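Phosphoribosylaminoimidazole carboxylase, ATPase subunit (PDB 3AW8) probably catalyses the ATP-dependent carboxylation of 5-aminoimidazole ribonucleotide with bicarbonate to N5-carboxyaminoimidazole ribonucleotide in purine biosynthesis. Local coordinates at residues F177-G188 with Y239-V250. Sequence-based numbering, arbitrary orientation.
Sequences FDREVSLLAVRG and YVGVLALEFFQV. With AMP (adenosine monophosphate), chain C.
Arg179 and Gln249 run alongside each other on one face of an antiparallel strand pair. The arginine grips Gln249 OE1 side-on with two nitrogens: NE at 2.7 Å, above the carbonyl plane, and NH1 on a lone pair. OE1 sits in the guanidinium plane, while the amide is turned 75° from it. Gln249 CG is anti to the backbone N (chi1 -166°), and the extended chain carries OE1 to the arginine. NH2 forms a salt bridge with Glu200. A leucine at Arg179 would probably leave Gln249 OE1 without either of its arginine donors and Glu200 without this charge partner. Asp178 and Arg179 are both set opposite Gln249, which makes a classic beta bulge. Val181 and Phe247 continue this face against Leu254. Leu183 and Ala185 fit against helix 220-237.

On the other face are Glu180 and Phe248; the Phe177 ring, from the loop just before the strand, lies beside Phe248. The two ring planes are 17° apart, but the rings are offset so far that they hardly overlap (centroids 5.1 Å apart). Glu180 CG lies over one face of the Phe177 ring, toward its rim, and 3.7 Å from Phe248 CD1. Glu180 OE1 accepts a hydrogen bond from AMP O2' (3.1 Å), and Phe248 CZ meets adenine C5 at 3.5 Å. Further along, Leu184 CD1 rests against the small Ala244 CB. These neighbouring strands of the ATP-grasp antiparallel sheet form part of the nucleotide pocket.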
# COMPACT_ATOMS: atom_id res chain seq x y z
N PHE A 177 -31.63 -16.59 5.76
CA PHE A 177 -30.38 -16.49 6.50
C PHE A 177 -30.34 -15.33 7.49
O PHE A 177 -30.98 -14.29 7.30
CB PHE A 177 -29.20 -16.40 5.52
CG PHE A 177 -29.26 -15.22 4.60
CD1 PHE A 177 -28.85 -13.96 5.02
CD2 PHE A 177 -29.78 -15.35 3.31
CE1 PHE A 177 -28.94 -12.85 4.18
CE2 PHE A 177 -29.88 -14.24 2.46
CZ PHE A 177 -29.46 -12.99 2.90
N ASP A 178 -29.57 -15.53 8.56
CA ASP A 178 -29.39 -14.51 9.58
C ASP A 178 -28.57 -13.41 8.92
O ASP A 178 -28.82 -12.22 9.10
CB ASP A 178 -28.62 -15.10 10.77
CG ASP A 178 -29.39 -16.20 11.49
OD1 ASP A 178 -28.74 -17.05 12.14
OD2 ASP A 178 -30.64 -16.21 11.41
N ARG A 179 -27.57 -13.85 8.15
CA ARG A 179 -26.70 -12.94 7.43
C ARG A 179 -25.88 -13.71 6.40
O ARG A 179 -25.92 -14.94 6.35
CB ARG A 179 -25.74 -12.23 8.39
CG ARG A 179 -24.75 -13.18 9.06
CD ARG A 179 -23.81 -12.44 9.99
NE ARG A 179 -23.00 -13.39 10.75
CZ ARG A 179 -22.10 -13.03 11.66
NH1 ARG A 179 -21.40 -13.97 12.31
NH2 ARG A 179 -21.90 -11.75 11.93
N GLU A 180 -25.15 -12.96 5.59
CA GLU A 180 -24.28 -13.53 4.58
C GLU A 180 -22.86 -13.29 5.06
O GLU A 180 -22.55 -12.23 5.61
CB GLU A 180 -24.51 -12.85 3.23
CG GLU A 180 -25.70 -13.42 2.47
CD GLU A 180 -25.95 -12.73 1.14
OE1 GLU A 180 -26.61 -11.66 1.14
OE2 GLU A 180 -25.47 -13.24 0.10
N VAL A 181 -22.01 -14.29 4.91
CA VAL A 181 -20.62 -14.15 5.32
C VAL A 181 -19.73 -14.79 4.27
O VAL A 181 -20.21 -15.53 3.42
CB VAL A 181 -20.36 -14.80 6.72
CG1 VAL A 181 -21.22 -14.11 7.77
CG2 VAL A 181 -20.63 -16.29 6.68
N SER A 182 -18.44 -14.49 4.32
CA SER A 182 -17.52 -15.07 3.36
C SER A 182 -16.20 -15.32 4.04
O SER A 182 -15.85 -14.64 5.01
CB SER A 182 -17.31 -14.14 2.16
OG SER A 182 -16.55 -13.01 2.52
N LEU A 183 -15.46 -16.30 3.54
CA LEU A 183 -14.17 -16.63 4.11
C LEU A 183 -13.11 -16.61 3.02
O LEU A 183 -13.18 -17.39 2.08
CB LEU A 183 -14.20 -18.01 4.77
CG LEU A 183 -12.87 -18.45 5.37
CD1 LEU A 183 -13.02 -18.64 6.86
CD2 LEU A 183 -12.39 -19.74 4.71
N LEU A 184 -12.16 -15.69 3.13
CA LEU A 184 -11.09 -15.63 2.15
C LEU A 184 -10.02 -16.60 2.64
O LEU A 184 -9.58 -16.52 3.79
CB LEU A 184 -10.51 -14.21 2.04
CG LEU A 184 -11.40 -13.10 1.48
CD1 LEU A 184 -12.12 -13.60 0.26
CD2 LEU A 184 -12.41 -12.64 2.52
N ALA A 185 -9.61 -17.52 1.79
CA ALA A 185 -8.59 -18.50 2.15
C ALA A 185 -7.49 -18.47 1.11
O ALA A 185 -7.70 -18.04 -0.03
CB ALA A 185 -9.20 -19.90 2.24
N VAL A 186 -6.31 -18.93 1.49
CA VAL A 186 -5.20 -18.94 0.56
C VAL A 186 -4.31 -20.17 0.73
O VAL A 186 -4.07 -20.64 1.84
CB VAL A 186 -4.37 -17.64 0.71
CG1 VAL A 186 -4.25 -17.27 2.17
CG2 VAL A 186 -2.99 -17.82 0.09
N ARG A 187 -3.83 -20.68 -0.40
CA ARG A 187 -2.97 -21.84 -0.39
C ARG A 187 -1.80 -21.58 -1.33
O ARG A 187 -1.99 -21.36 -2.53
CB ARG A 187 -3.75 -23.08 -0.85
CG ARG A 187 -2.95 -24.38 -0.87
CD ARG A 187 -3.86 -25.58 -1.13
NE ARG A 187 -3.11 -26.83 -1.23
CZ ARG A 187 -2.44 -27.22 -2.31
NH1 ARG A 187 -1.79 -28.37 -2.30
NH2 ARG A 187 -2.44 -26.48 -3.41
N GLY A 188 -0.59 -21.60 -0.77
CA GLY A 188 0.60 -21.37 -1.56
C GLY A 188 0.93 -22.51 -2.52
O GLY A 188 0.33 -23.58 -2.48
N TYR A 239 -5.63 -25.98 -5.36
CA TYR A 239 -5.71 -24.54 -5.43
C TYR A 239 -4.42 -23.85 -5.02
O TYR A 239 -3.75 -24.26 -4.07
CB TYR A 239 -6.85 -24.03 -4.53
CG TYR A 239 -7.40 -22.69 -4.97
CD1 TYR A 239 -8.41 -22.62 -5.92
CD2 TYR A 239 -6.89 -21.50 -4.45
CE1 TYR A 239 -8.90 -21.39 -6.35
CE2 TYR A 239 -7.37 -20.27 -4.87
CZ TYR A 239 -8.37 -20.22 -5.82
OH TYR A 239 -8.88 -19.01 -6.22
N VAL A 240 -4.07 -22.81 -5.77
CA VAL A 240 -2.89 -22.02 -5.48
C VAL A 240 -3.33 -20.57 -5.63
O VAL A 240 -3.79 -20.16 -6.70
CB VAL A 240 -1.75 -22.30 -6.46
CG1 VAL A 240 -0.53 -21.47 -6.07
CG2 VAL A 240 -1.42 -23.79 -6.45
N GLY A 241 -3.20 -19.82 -4.55
CA GLY A 241 -3.60 -18.43 -4.57
C GLY A 241 -4.69 -18.19 -3.56
O GLY A 241 -4.83 -18.92 -2.58
N VAL A 242 -5.47 -17.14 -3.79
CA VAL A 242 -6.56 -16.82 -2.88
C VAL A 242 -7.89 -17.31 -3.42
O VAL A 242 -8.21 -17.13 -4.60
CB VAL A 242 -6.60 -15.31 -2.61
CG1 VAL A 242 -7.92 -14.93 -1.92
CG2 VAL A 242 -5.41 -14.93 -1.74
N LEU A 243 -8.66 -17.93 -2.54
CA LEU A 243 -9.96 -18.47 -2.87
C LEU A 243 -11.00 -17.80 -1.97
O LEU A 243 -10.77 -17.65 -0.77
CB LEU A 243 -9.90 -19.99 -2.65
CG LEU A 243 -11.05 -20.95 -2.98
CD1 LEU A 243 -11.88 -21.16 -1.75
CD2 LEU A 243 -11.86 -20.43 -4.14
N ALA A 244 -12.11 -17.36 -2.54
CA ALA A 244 -13.16 -16.70 -1.77
C ALA A 244 -14.43 -17.55 -1.74
O ALA A 244 -15.03 -17.83 -2.78
CB ALA A 244 -13.46 -15.33 -2.36
N LEU A 245 -14.82 -17.94 -0.53
CA LEU A 245 -16.00 -18.75 -0.32
C LEU A 245 -17.09 -17.95 0.39
O LEU A 245 -16.86 -17.40 1.47
CB LEU A 245 -15.64 -19.98 0.52
CG LEU A 245 -15.50 -21.34 -0.18
CD1 LEU A 245 -15.00 -21.16 -1.60
CD2 LEU A 245 -14.57 -22.23 0.64
N GLU A 246 -18.26 -17.88 -0.23
CA GLU A 246 -19.39 -17.16 0.35
C GLU A 246 -20.42 -18.14 0.89
O GLU A 246 -20.83 -19.07 0.20
CB GLU A 246 -20.03 -16.27 -0.70
CG GLU A 246 -19.30 -14.96 -0.92
CD GLU A 246 -20.04 -14.02 -1.84
OE1 GLU A 246 -19.96 -14.20 -3.07
OE2 GLU A 246 -20.73 -13.10 -1.32
N PHE A 247 -20.85 -17.94 2.13
CA PHE A 247 -21.85 -18.81 2.74
C PHE A 247 -23.05 -18.01 3.25
O PHE A 247 -23.02 -16.78 3.32
CB PHE A 247 -21.27 -19.58 3.93
CG PHE A 247 -20.10 -20.45 3.60
CD1 PHE A 247 -18.81 -19.92 3.58
CD2 PHE A 247 -20.27 -21.80 3.33
CE1 PHE A 247 -17.71 -20.72 3.30
CE2 PHE A 247 -19.18 -22.62 3.04
CZ PHE A 247 -17.90 -22.08 3.03
N PHE A 248 -24.11 -18.74 3.57
CA PHE A 248 -25.31 -18.16 4.15
C PHE A 248 -25.23 -18.64 5.59
O PHE A 248 -24.94 -19.82 5.82
CB PHE A 248 -26.57 -18.74 3.52
CG PHE A 248 -26.88 -18.20 2.17
CD1 PHE A 248 -27.01 -16.83 1.97
CD2 PHE A 248 -27.06 -19.06 1.09
CE1 PHE A 248 -27.32 -16.33 0.70
CE2 PHE A 248 -27.38 -18.56 -0.17
CZ PHE A 248 -27.51 -17.19 -0.37
N GLN A 249 -25.45 -17.75 6.56
CA GLN A 249 -25.40 -18.18 7.95
C GLN A 249 -26.82 -18.28 8.51
O GLN A 249 -27.52 -17.28 8.64
CB GLN A 249 -24.59 -17.21 8.82
CG GLN A 249 -24.25 -17.81 10.19
CD GLN A 249 -23.69 -16.80 11.18
OE1 GLN A 249 -22.79 -16.03 10.87
NE2 GLN A 249 -24.22 -16.83 12.40
N VAL A 250 -27.23 -19.51 8.80
CA VAL A 250 -28.55 -19.76 9.37
C VAL A 250 -28.27 -20.40 10.73
O VAL A 250 -27.82 -21.55 10.80
CB VAL A 250 -29.39 -20.72 8.50
CG1 VAL A 250 -30.85 -20.71 8.95
CG2 VAL A 250 -29.30 -20.33 7.04
P AMP C . -25.65 -13.93 -6.86
O1P AMP C . -24.28 -13.41 -6.64
O2P AMP C . -25.82 -15.35 -6.11
O3P AMP C . -25.91 -14.11 -8.44
O5' AMP C . -26.74 -12.87 -6.28
C5' AMP C . -26.54 -12.74 -4.86
C4' AMP C . -27.72 -11.97 -4.24
O4' AMP C . -28.97 -12.73 -4.35
C3' AMP C . -27.49 -11.69 -2.74
O3' AMP C . -27.91 -10.36 -2.41
C2' AMP C . -28.31 -12.77 -2.01
O2' AMP C . -28.89 -12.25 -0.81
C1' AMP C . -29.38 -13.22 -3.03
N9 AMP C . -29.51 -14.70 -3.04
C8 AMP C . -28.82 -15.57 -3.84
N7 AMP C . -29.18 -16.80 -3.59
C5 AMP C . -30.12 -16.80 -2.63
C6 AMP C . -30.87 -17.81 -1.96
N6 AMP C . -30.69 -19.14 -2.27
N1 AMP C . -31.76 -17.43 -1.01
C2 AMP C . -31.95 -16.14 -0.70
N3 AMP C . -31.26 -15.17 -1.30
C4 AMP C . -30.35 -15.45 -2.26
O HOH W 1 -23.37 -15.41 0.93